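Local structure of 3-dehydroshikimate dehydratase (Bacillus anthracis, 3DX5) at residues I194-K200 / H248-E253; K2-I8 / F29-W35. The protein catalyses the manganese-dependent dehydration of 3-dehydroshikimate to 3,4-dihydroxybenzoate, the catechol building block of the siderophore petrobactin, and works as a homodimer. All coordinates share one frame; numbering follows the deposited sequence.

Overall arrangement
Both contacts join parallel neighbours in the wall of one TIM barrel, and strands 249-252 and 2-6, one from each, lie side by side in it, with the contact centres about 9 Å apart. Inside the barrel they meet at Ser251, whose OG is 2.6 Å from Glu33 OE1 and 2.7 Å from Ser4 OG, both probable hydrogen bonds. Each reaches the bound product, 3,4-dihydroxybenzoic acid, from its C-terminal strand ends. Contact 1 supplies His198 and Glu253 to the manganese and Lys200 to the product; contact 2 supplies Ile8 to the pocket. Glu33 of contact 2, whose side chain comes within about 6 Å of the manganese, stands in the second shell, hydrogen-bonded to metal ligand His198.

Contact 1: I194-K200 / H248-E253; sequences IQHYHFK and HFASLE. With MN (manganese (II) ion), chain B; DHB (3,4-dihydroxybenzoic acid), chain D.
The manganese site at the C-terminal mouth of the TIM barrel is built partly on this parallel strand pair. His198 ND1 binds the metal at 2.3 Å, and its NE2 is hydrogen-bonded to Glu33, which sets the ring's rotation. Glu253 grips the ion through OE1 and OE2, each 2.4 Å from the manganese, its carboxylate plane 59° from the histidine ring. It reaches there because its chain is extended, CG anti to the backbone N (chi1 -163°). Lys200 lies alongside, pointing the same way, and brings NZ to 2.8 Å from Glu253 OE1, above the carboxylate plane, in a salt bridge. The same NZ donates to O3 of the product, itself a metal ligand, and salt-bridges Asp172, which with Glu142 completes the protein ligands; one cation could thus steady three metal-bound groups.

Farther from the metal, Tyr197 O accepts from Ser251 N and His196 ND1 on opposite faces of its plane; His196 NE2 is hydrogen-bonded to Thr65 OG1, so both ring nitrogens are held. On the outer side, small Ala250 sets CB over the Phe199 ring, 3.6 Å from its centroid (CH-pi). Helix 236-243 packs on Phe199 and Tyr197, strand 167-172 flanks 194-199, and strand 2-6 flanks 249-252.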
ATOM      1  N   ILE A 194      14.613 -23.691   7.954  1.00 12.08           N
ATOM      2  CA  ILE A 194      13.591 -22.737   8.417  1.00 12.25           C
ATOM      3  C   ILE A 194      14.154 -21.779   9.480  1.00 12.12           C
ATOM      4  O   ILE A 194      14.814 -22.230  10.415  1.00 11.09           O
ATOM      5  CB  ILE A 194      12.380 -23.484   9.002  1.00 12.44           C
ATOM      6  CG1 ILE A 194      11.602 -24.182   7.875  1.00 12.33           C
ATOM      7  CG2 ILE A 194      11.429 -22.526   9.867  1.00 12.64           C
ATOM      8  CD1 ILE A 194      10.646 -25.173   8.453  1.00 13.34           C
ATOM      9  N   GLN A 195      13.869 -20.479   9.361  0.50 11.92           N
ATOM     10  CA  GLN A 195      14.247 -19.534  10.429  0.50 12.38           C
ATOM     11  C   GLN A 195      13.072 -18.703  10.937  0.50 11.89           C
ATOM     12  O   GLN A 195      13.205 -17.973  11.930  0.50 11.45           O
ATOM     13  CB  GLN A 195      15.366 -18.605   9.965  0.50 12.61           C
ATOM     14  CG  GLN A 195      16.655 -19.331   9.618  0.50 16.83           C
ATOM     15  CD  GLN A 195      17.529 -19.598  10.821  0.50 21.11           C
ATOM     16  OE1 GLN A 195      17.220 -20.439  11.667  0.50 21.84           O
ATOM     17  NE2 GLN A 195      18.650 -18.882  10.897  0.50 23.33           N
ATOM     18  N   HIS A 196      11.928 -18.807  10.255  1.00 10.82           N
ATOM     19  CA  HIS A 196      10.766 -17.944  10.550  1.00 10.35           C
ATOM     20  C   HIS A 196       9.511 -18.576   9.964  1.00 10.48           C
ATOM     21  O   HIS A 196       9.586 -19.366   8.997  1.00 10.24           O
ATOM     22  CB  HIS A 196      10.979 -16.525   9.946  1.00 10.56           C
ATOM     23  CG  HIS A 196      10.362 -15.393  10.734  1.00 10.93           C
ATOM     24  ND1 HIS A 196       9.004 -15.145  10.766  1.00 13.36           N
ATOM     25  CD2 HIS A 196      10.934 -14.392  11.442  1.00 11.75           C
ATOM     26  CE1 HIS A 196       8.764 -14.061  11.485  1.00 12.01           C
ATOM     27  NE2 HIS A 196       9.923 -13.583  11.904  1.00 14.07           N
ATOM     28  N   TYR A 197       8.359 -18.263  10.546  1.00  9.48           N
ATOM     29  CA  TYR A 197       7.068 -18.687   9.944  1.00 10.61           C
ATOM     30  C   TYR A 197       6.152 -17.490   9.694  1.00 10.54           C
ATOM     31  O   TYR A 197       6.274 -16.470  10.350  1.00 10.45           O
ATOM     32  CB  TYR A 197       6.274 -19.646  10.845  1.00  8.83           C
ATOM     33  CG  TYR A 197       7.108 -20.730  11.465  1.00 10.11           C
ATOM     34  CD1 TYR A 197       7.427 -21.882  10.747  1.00 10.18           C
ATOM     35  CD2 TYR A 197       7.585 -20.604  12.793  1.00 11.26           C
ATOM     36  CE1 TYR A 197       8.206 -22.886  11.312  1.00  7.92           C
ATOM     37  CE2 TYR A 197       8.340 -21.610  13.373  1.00  8.90           C
ATOM     38  CZ  TYR A 197       8.654 -22.743  12.612  1.00 10.61           C
ATOM     39  OH  TYR A 197       9.411 -23.758  13.169  1.00 12.26           O
ATOM     40  N   HIS A 198       5.213 -17.670   8.771  1.00 10.97           N
ATOM     41  CA  HIS A 198       4.028 -16.820   8.604  1.00 12.21           C
ATOM     42  C   HIS A 198       2.818 -17.689   8.843  1.00 11.47           C
ATOM     43  O   HIS A 198       2.723 -18.778   8.262  1.00 11.54           O
ATOM     44  CB  HIS A 198       3.963 -16.256   7.167  1.00 11.50           C
ATOM     45  CG  HIS A 198       4.781 -15.017   6.974  1.00 12.56           C
ATOM     46  ND1 HIS A 198       4.806 -14.309   5.783  1.00 10.76           N
ATOM     47  CD2 HIS A 198       5.596 -14.353   7.831  1.00 10.91           C
ATOM     48  CE1 HIS A 198       5.593 -13.255   5.926  1.00 11.61           C
ATOM     49  NE2 HIS A 198       6.087 -13.261   7.158  1.00 10.67           N
ATOM     50  N   PHE A 199       1.889 -17.206   9.662  1.00 10.59           N
ATOM     51  CA  PHE A 199       0.648 -17.901   9.953  1.00 10.18           C
ATOM     52  C   PHE A 199      -0.514 -17.042   9.434  1.00 10.76           C
ATOM     53  O   PHE A 199      -0.738 -15.933   9.932  1.00  9.50           O
ATOM     54  CB  PHE A 199       0.438 -18.021  11.479  1.00  9.83           C
ATOM     55  CG  PHE A 199       1.264 -19.107  12.180  1.00 11.32           C
ATOM     56  CD1 PHE A 199       2.250 -19.832  11.516  1.00 11.21           C
ATOM     57  CD2 PHE A 199       1.084 -19.332  13.540  1.00 11.14           C
ATOM     58  CE1 PHE A 199       3.005 -20.807  12.191  1.00 11.54           C
ATOM     59  CE2 PHE A 199       1.823 -20.303  14.229  1.00 12.54           C
ATOM     60  CZ  PHE A 199       2.789 -21.048  13.548  1.00 11.77           C
ATOM     61  N   LYS A 200      -1.276 -17.537   8.463  1.00 10.56           N
ATOM     62  CA  LYS A 200      -2.541 -16.876   8.117  1.00 10.65           C
ATOM     63  C   LYS A 200      -3.472 -17.975   7.619  1.00 11.00           C
ATOM     64  O   LYS A 200      -3.020 -19.093   7.348  1.00 10.42           O
ATOM     65  CB  LYS A 200      -2.347 -15.716   7.092  1.00  9.92           C
ATOM     66  CG  LYS A 200      -1.687 -16.117   5.727  1.00 11.10           C
ATOM     67  CD  LYS A 200      -1.660 -14.893   4.779  1.00  7.95           C
ATOM     68  CE  LYS A 200      -1.073 -15.231   3.390  1.00 12.28           C
ATOM     69  NZ  LYS A 200       0.376 -15.636   3.462  1.00  8.58           N
ATOM     70  N   HIS A 248      11.898 -20.463  16.426  1.00 16.22           N
ATOM     71  CA  HIS A 248      11.619 -19.418  15.400  1.00 15.08           C
ATOM     72  C   HIS A 248      10.346 -18.667  15.679  1.00 13.61           C
ATOM     73  O   HIS A 248       9.399 -19.202  16.287  1.00 13.80           O
ATOM     74  CB  HIS A 248      11.602 -20.024  13.992  1.00 14.02           C
ATOM     75  CG  HIS A 248      12.755 -20.956  13.744  1.00 14.42           C
ATOM     76  ND1 HIS A 248      14.071 -20.585  13.941  1.00 12.85           N
ATOM     77  CD2 HIS A 248      12.783 -22.266  13.380  1.00 14.96           C
ATOM     78  CE1 HIS A 248      14.863 -21.616  13.670  1.00 15.11           C
ATOM     79  NE2 HIS A 248      14.101 -22.648  13.332  1.00 14.69           N
ATOM     80  N   PHE A 249      10.332 -17.398  15.297  1.00 12.55           N
ATOM     81  CA  PHE A 249       9.133 -16.602  15.455  1.00 11.05           C
ATOM     82  C   PHE A 249       8.092 -17.020  14.422  1.00 10.89           C
ATOM     83  O   PHE A 249       8.436 -17.345  13.265  1.00  9.71           O
ATOM     84  CB  PHE A 249       9.465 -15.117  15.263  1.00 10.52           C
ATOM     85  CG  PHE A 249       9.981 -14.435  16.530  1.00 12.32           C
ATOM     86  CD1 PHE A 249      11.370 -14.357  16.799  1.00 10.33           C
ATOM     87  CD2 PHE A 249       9.083 -13.884  17.445  1.00 10.63           C
ATOM     88  CE1 PHE A 249      11.837 -13.742  17.984  1.00 12.65           C
ATOM     89  CE2 PHE A 249       9.531 -13.252  18.606  1.00 10.52           C
ATOM     90  CZ  PHE A 249      10.917 -13.178  18.886  1.00  9.81           C
ATOM     91  N   ALA A 250       6.825 -16.960  14.821  1.00 10.52           N
ATOM     92  CA  ALA A 250       5.736 -17.086  13.864  1.00 10.53           C
ATOM     93  C   ALA A 250       5.028 -15.766  13.826  1.00 10.77           C
ATOM     94  O   ALA A 250       4.504 -15.319  14.850  1.00 10.88           O
ATOM     95  CB  ALA A 250       4.745 -18.228  14.294  1.00  9.31           C
ATOM     96  N   SER A 251       4.986 -15.128  12.653  1.00 10.88           N
ATOM     97  CA  SER A 251       4.229 -13.886  12.516  1.00 11.09           C
ATOM     98  C   SER A 251       2.751 -14.158  12.219  1.00 11.92           C
ATOM     99  O   SER A 251       2.450 -15.020  11.386  1.00 12.33           O
ATOM    100  CB  SER A 251       4.793 -13.069  11.348  1.00 11.39           C
ATOM    101  OG  SER A 251       5.888 -12.297  11.792  1.00 13.68           O
ATOM    102  N   LEU A 252       1.851 -13.385  12.835  1.00 11.05           N
ATOM    103  CA  LEU A 252       0.443 -13.431  12.514  1.00 12.12           C
ATOM    104  C   LEU A 252       0.241 -12.493  11.324  1.00 12.18           C
ATOM    105  O   LEU A 252       0.031 -11.282  11.506  1.00 12.92           O
ATOM    106  CB  LEU A 252      -0.443 -13.015  13.727  1.00 11.01           C
ATOM    107  CG  LEU A 252      -0.192 -13.831  15.005  1.00 14.17           C
ATOM    108  CD1 LEU A 252      -1.177 -13.435  16.106  1.00 11.29           C
ATOM    109  CD2 LEU A 252      -0.248 -15.375  14.719  1.00 14.01           C
ATOM    110  N   GLU A 253       0.350 -13.043  10.117  1.00 11.93           N
ATOM    111  CA  GLU A 253       0.357 -12.232   8.912  1.00 12.34           C
ATOM    112  C   GLU A 253      -1.056 -11.883   8.491  1.00 12.71           C
ATOM    113  O   GLU A 253      -1.600 -12.485   7.540  1.00 13.36           O
ATOM    114  CB  GLU A 253       1.038 -12.996   7.777  1.00 12.22           C
ATOM    115  CG  GLU A 253       1.459 -12.092   6.610  1.00 14.03           C
ATOM    116  CD  GLU A 253       2.133 -12.880   5.490  1.00 13.87           C
ATOM    117  OE1 GLU A 253       1.775 -14.067   5.312  1.00 15.73           O
ATOM    118  OE2 GLU A 253       3.024 -12.314   4.800  1.00 14.99           O
TER
HETATM  119 MN    MN B 287       3.592 -14.422   3.862  1.00 13.95          MN
HETATM  120  C1  DHB D 289       3.100 -10.600   0.899  1.00 18.25           C
HETATM  121  C2  DHB D 289       3.205 -11.763   1.656  1.00 18.29           C
HETATM  122  C3  DHB D 289       2.256 -12.781   1.526  1.00 18.33           C
HETATM  123  O3  DHB D 289       2.294 -13.956   2.231  1.00 15.67           O
HETATM  124  C4  DHB D 289       1.173 -12.605   0.554  1.00 20.66           C
HETATM  125  O4  DHB D 289       0.280 -13.614   0.450  1.00 20.45           O
HETATM  126  C5  DHB D 289       1.096 -11.450  -0.219  1.00 19.34           C
HETATM  127  C6  DHB D 289       2.068 -10.451  -0.031  1.00 20.09           C
HETATM  128  C   DHB D 289       4.139  -9.505   1.084  1.00 18.97           C
HETATM  129  O1  DHB D 289       4.149  -8.460   0.426  1.00 18.58           O
HETATM  130  O2  DHB D 289       5.080  -9.650   2.014  1.00 18.36           O
HETATM  131  O   HOH W   1      12.739 -16.321  13.918  1.00 11.56           O
HETATM  132  O   HOH W   2      15.160 -18.176  14.741  1.00 24.09           O

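Contact 2: K2-I8 / F29-W35; sequences KYSLCTI and FEGIELW. With DHB (3,4-dihydroxybenzoic acid), chain D.
Ile8 lays CG1 and CD1 over one face of the Trp35 indole, with CD1 3.8 Å from the centroid of the five-membered ring. CG1 stands anti to the backbone N (chi1 -161°), and the extended branch carries CD1 on to 3.5 Å from O1 of the product's carboxylate, an apolar edge of the pocket beside that group. Trp35 NE1 is hydrogen-bonded to Tyr70 OH, tying the indole to a substrate-binding residue. Behind this pair, Thr7 serves by both branches: OG1 takes a nearly straight hydrogen bond from Trp35 N (3.0 Å, 171°) and is also hydrogen-bonded to His38 ND1, while CG2 packs 3.6 Å from Ile32 CG2.

The parallel strands position these groups. Leu5 N donates to Gly31 O, Glu33 N to Leu5 O at 2.8 Å, and Thr7 N to Glu33 O. Gly31, having no side chain, leaves room beside Ser4. Glu33, its chain extended into the barrel, places its carboxylate among Ser251, Ser68 and His198, which satisfy it inside the protein. At the N-terminal end of the pair, Leu5 CB rides over the centre of the Phe29 ring, 4.0 Å from the centroid. Helix 17-26, linking the strands in a beta-alpha-beta unit, packs on Leu5 and Ile32; strands 249-252 and 64-68 flank the pair.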
ATOM      1  N   LYS A   2       6.975 -18.330  20.131  1.00 21.38           N
ATOM      2  CA  LYS A   2       7.101 -16.873  20.063  1.00 19.41           C
ATOM      3  C   LYS A   2       6.344 -16.323  18.876  1.00 17.03           C
ATOM      4  O   LYS A   2       6.553 -16.761  17.752  1.00 15.31           O
ATOM      5  CB  LYS A   2       8.563 -16.469  19.947  1.00 18.74           C
ATOM      6  CG  LYS A   2       9.265 -16.444  21.297  1.00 23.15           C
ATOM      7  CD  LYS A   2      10.628 -17.077  21.281  1.00 26.48           C
ATOM      8  CE  LYS A   2      11.623 -16.363  20.390  1.00 30.73           C
ATOM      9  NZ  LYS A   2      11.968 -17.202  19.237  1.00 32.68           N
ATOM     10  N   TYR A   3       5.498 -15.342  19.147  1.00 14.34           N
ATOM     11  CA  TYR A   3       4.672 -14.736  18.109  1.00 14.13           C
ATOM     12  C   TYR A   3       5.187 -13.352  17.799  1.00 13.34           C
ATOM     13  O   TYR A   3       5.626 -12.602  18.708  1.00 12.67           O
ATOM     14  CB  TYR A   3       3.196 -14.658  18.543  1.00 13.96           C
ATOM     15  CG  TYR A   3       2.622 -16.028  18.632  1.00 15.15           C
ATOM     16  CD1 TYR A   3       2.315 -16.729  17.455  1.00 14.71           C
ATOM     17  CD2 TYR A   3       2.432 -16.658  19.867  1.00 15.93           C
ATOM     18  CE1 TYR A   3       1.831 -18.051  17.507  1.00 14.53           C
ATOM     19  CE2 TYR A   3       1.926 -17.996  19.943  1.00 15.90           C
ATOM     20  CZ  TYR A   3       1.650 -18.677  18.738  1.00 16.13           C
ATOM     21  OH  TYR A   3       1.178 -19.981  18.733  1.00 17.91           O
ATOM     22  N   SER A   4       5.099 -13.008  16.526  1.00 12.45           N
ATOM     23  CA  SER A   4       5.414 -11.668  16.110  1.00 13.39           C
ATOM     24  C   SER A   4       4.262 -11.021  15.344  1.00 13.70           C
ATOM     25  O   SER A   4       3.418 -11.679  14.743  1.00 13.24           O
ATOM     26  CB  SER A   4       6.727 -11.621  15.298  1.00 12.76           C
ATOM     27  OG  SER A   4       6.769 -12.658  14.331  1.00 14.20           O
ATOM     28  N   LEU A   5       4.278  -9.704  15.355  1.00 13.29           N
ATOM     29  CA  LEU A   5       3.334  -8.889  14.646  1.00 14.33           C
ATOM     30  C   LEU A   5       4.057  -8.377  13.369  1.00 13.63           C
ATOM     31  O   LEU A   5       5.226  -8.032  13.448  1.00 13.95           O
ATOM     32  CB  LEU A   5       3.033  -7.739  15.617  1.00 15.17           C
ATOM     33  CG  LEU A   5       2.216  -6.565  15.197  1.00 18.65           C
ATOM     34  CD1 LEU A   5       1.668  -5.903  16.423  1.00 18.83           C
ATOM     35  CD2 LEU A   5       3.132  -5.605  14.432  1.00 20.81           C
ATOM     36  N   CYS A   6       3.389  -8.296  12.222  1.00 12.41           N
ATOM     37  CA  CYS A   6       3.990  -7.696  11.019  1.00 13.11           C
ATOM     38  C   CYS A   6       3.475  -6.294  10.839  1.00 11.87           C
ATOM     39  O   CYS A   6       2.261  -6.101  10.783  1.00 11.72           O
ATOM     40  CB  CYS A   6       3.517  -8.373   9.748  1.00 14.74           C
ATOM     41  SG  CYS A   6       3.569 -10.067   9.809  1.00 21.12           S
ATOM     42  N   THR A   7       4.370  -5.337  10.666  1.00  9.89           N
ATOM     43  CA  THR A   7       3.929  -3.956  10.368  1.00  9.76           C
ATOM     44  C   THR A   7       3.207  -3.824   9.010  1.00  9.81           C
ATOM     45  O   THR A   7       2.430  -2.905   8.841  1.00  8.95           O
ATOM     46  CB  THR A   7       5.080  -2.940  10.495  1.00  9.01           C
ATOM     47  OG1 THR A   7       5.987  -3.093   9.400  1.00  9.47           O
ATOM     48  CG2 THR A   7       5.833  -3.151  11.840  1.00  8.10           C
ATOM     49  N   ILE A   8       3.423  -4.769   8.077  1.00  8.91           N
ATOM     50  CA  ILE A   8       2.624  -4.788   6.844  1.00  9.73           C
ATOM     51  C   ILE A   8       1.089  -4.873   7.114  1.00 10.17           C
ATOM     52  O   ILE A   8       0.305  -4.400   6.313  1.00  9.18           O
ATOM     53  CB  ILE A   8       3.073  -5.920   5.871  1.00 10.58           C
ATOM     54  CG1 ILE A   8       2.575  -5.654   4.430  1.00  9.58           C
ATOM     55  CG2 ILE A   8       2.716  -7.340   6.414  1.00  8.16           C
ATOM     56  CD1 ILE A   8       3.229  -6.638   3.326  1.00 11.31           C
ATOM     57  N   PHE A  29       3.002 -10.148  22.215  1.00 12.27           N
ATOM     58  CA  PHE A  29       3.950 -10.472  21.145  1.00 11.67           C
ATOM     59  C   PHE A  29       5.372 -10.349  21.676  1.00 12.07           C
ATOM     60  O   PHE A  29       5.655  -9.522  22.552  1.00 12.36           O
ATOM     61  CB  PHE A  29       3.802  -9.540  19.965  1.00 10.81           C
ATOM     62  CG  PHE A  29       2.525  -9.722  19.220  1.00 12.76           C
ATOM     63  CD1 PHE A  29       2.415 -10.709  18.231  1.00 10.89           C
ATOM     64  CD2 PHE A  29       1.412  -8.964  19.548  1.00  9.77           C
ATOM     65  CE1 PHE A  29       1.213 -10.887  17.533  1.00 11.42           C
ATOM     66  CE2 PHE A  29       0.222  -9.122  18.859  1.00 11.03           C
ATOM     67  CZ  PHE A  29       0.123 -10.082  17.831  1.00 10.35           C
ATOM     68  N   GLU A  30       6.277 -11.152  21.147  1.00 12.03           N
ATOM     69  CA  GLU A  30       7.674 -10.998  21.530  1.00 12.26           C
ATOM     70  C   GLU A  30       8.550 -10.506  20.406  1.00 11.99           C
ATOM     71  O   GLU A  30       9.775 -10.361  20.563  1.00 11.91           O
ATOM     72  CB  GLU A  30       8.205 -12.313  22.080  1.00 13.64           C
ATOM     73  CG  GLU A  30       7.703 -12.542  23.493  1.00 17.60           C
ATOM     74  CD  GLU A  30       8.106 -13.907  23.990  1.00 24.81           C
ATOM     75  OE1 GLU A  30       9.305 -14.212  24.069  1.00 24.51           O
ATOM     76  OE2 GLU A  30       7.206 -14.699  24.248  1.00 32.67           O
ATOM     77  N   GLY A  31       7.934 -10.235  19.263  1.00 11.00           N
ATOM     78  CA  GLY A  31       8.704  -9.763  18.136  1.00 10.73           C
ATOM     79  C   GLY A  31       7.872  -8.894  17.215  1.00 10.35           C
ATOM     80  O   GLY A  31       6.613  -8.931  17.250  1.00  9.62           O
ATOM     81  N   ILE A  32       8.577  -8.089  16.422  1.00  9.76           N
ATOM     82  CA  ILE A  32       7.949  -7.315  15.342  1.00 10.42           C
ATOM     83  C   ILE A  32       8.707  -7.642  14.051  1.00 10.91           C
ATOM     84  O   ILE A  32       9.936  -7.557  14.008  1.00 11.02           O
ATOM     85  CB  ILE A  32       7.979  -5.804  15.651  1.00  9.78           C
ATOM     86  CG1 ILE A  32       7.044  -5.516  16.842  1.00 10.59           C
ATOM     87  CG2 ILE A  32       7.577  -4.986  14.393  1.00  9.89           C
ATOM     88  CD1 ILE A  32       7.281  -4.123  17.451  1.00 14.40           C
ATOM     89  N   GLU A  33       7.967  -8.019  13.014  1.00 10.37           N
ATOM     90  CA  GLU A  33       8.544  -8.246  11.699  1.00 10.81           C
ATOM     91  C   GLU A  33       8.273  -6.956  10.950  1.00 10.90           C
ATOM     92  O   GLU A  33       7.092  -6.573  10.674  1.00 10.57           O
ATOM     93  CB  GLU A  33       7.888  -9.470  11.013  1.00 10.69           C
ATOM     94  CG  GLU A  33       8.204  -9.565   9.488  1.00 12.01           C
ATOM     95  CD  GLU A  33       7.519 -10.766   8.811  1.00 14.16           C
ATOM     96  OE1 GLU A  33       7.037 -11.690   9.526  1.00 15.84           O
ATOM     97  OE2 GLU A  33       7.445 -10.792   7.551  1.00 16.58           O
ATOM     98  N   LEU A  34       9.360  -6.256  10.638  1.00  9.91           N
ATOM     99  CA  LEU A  34       9.267  -4.900  10.146  1.00 10.56           C
ATOM    100  C   LEU A  34       9.318  -4.913   8.631  1.00 10.56           C
ATOM    101  O   LEU A  34      10.315  -5.386   8.054  1.00 10.76           O
ATOM    102  CB  LEU A  34      10.436  -4.072  10.691  1.00 10.66           C
ATOM    103  CG  LEU A  34      10.434  -2.563  10.514  1.00 12.14           C
ATOM    104  CD1 LEU A  34       9.185  -1.871  10.945  1.00  7.59           C
ATOM    105  CD2 LEU A  34      11.619  -2.064  11.364  1.00 12.14           C
ATOM    106  N   TRP A  35       8.290  -4.360   7.989  1.00  8.97           N
ATOM    107  CA  TRP A  35       8.272  -4.238   6.526  1.00  9.52           C
ATOM    108  C   TRP A  35       9.431  -3.313   6.093  1.00 10.22           C
ATOM    109  O   TRP A  35       9.686  -2.297   6.754  1.00 10.15           O
ATOM    110  CB  TRP A  35       6.941  -3.598   6.152  1.00  9.23           C
ATOM    111  CG  TRP A  35       6.444  -3.842   4.756  1.00 11.05           C
ATOM    112  CD1 TRP A  35       6.825  -4.840   3.865  1.00 10.92           C
ATOM    113  CD2 TRP A  35       5.413  -3.084   4.102  1.00 11.13           C
ATOM    114  NE1 TRP A  35       6.081  -4.721   2.692  1.00  9.97           N
ATOM    115  CE2 TRP A  35       5.217  -3.654   2.819  1.00 11.08           C
ATOM    116  CE3 TRP A  35       4.629  -1.976   4.491  1.00 11.39           C
ATOM    117  CZ2 TRP A  35       4.268  -3.139   1.910  1.00 12.49           C
ATOM    118  CZ3 TRP A  35       3.691  -1.463   3.585  1.00 10.69           C
ATOM    119  CH2 TRP A  35       3.524  -2.047   2.313  1.00 10.43           C
TER
HETATM  120  C1  DHB D 289       3.100 -10.600   0.899  1.00 18.25           C
HETATM  121  C2  DHB D 289       3.205 -11.763   1.656  1.00 18.29           C
HETATM  122  C3  DHB D 289       2.256 -12.781   1.526  1.00 18.33           C
HETATM  123  O3  DHB D 289       2.294 -13.956   2.231  1.00 15.67           O
HETATM  124  C4  DHB D 289       1.173 -12.605   0.554  1.00 20.66           C
HETATM  125  O4  DHB D 289       0.280 -13.614   0.450  1.00 20.45           O
HETATM  126  C5  DHB D 289       1.096 -11.450  -0.219  1.00 19.34           C
HETATM  127  C6  DHB D 289       2.068 -10.451  -0.031  1.00 20.09           C
HETATM  128  C   DHB D 289       4.139  -9.505   1.084  1.00 18.97           C
HETATM  129  O1  DHB D 289       4.149  -8.460   0.426  1.00 18.58           O
HETATM  130  O2  DHB D 289       5.080  -9.650   2.014  1.00 18.36           O
HETATM  131  O   HOH W   3       4.777 -14.226  21.875  1.00 18.33           O
HETATM  132  O   HOH W   4       5.708  -6.674   7.966  1.00  9.79           O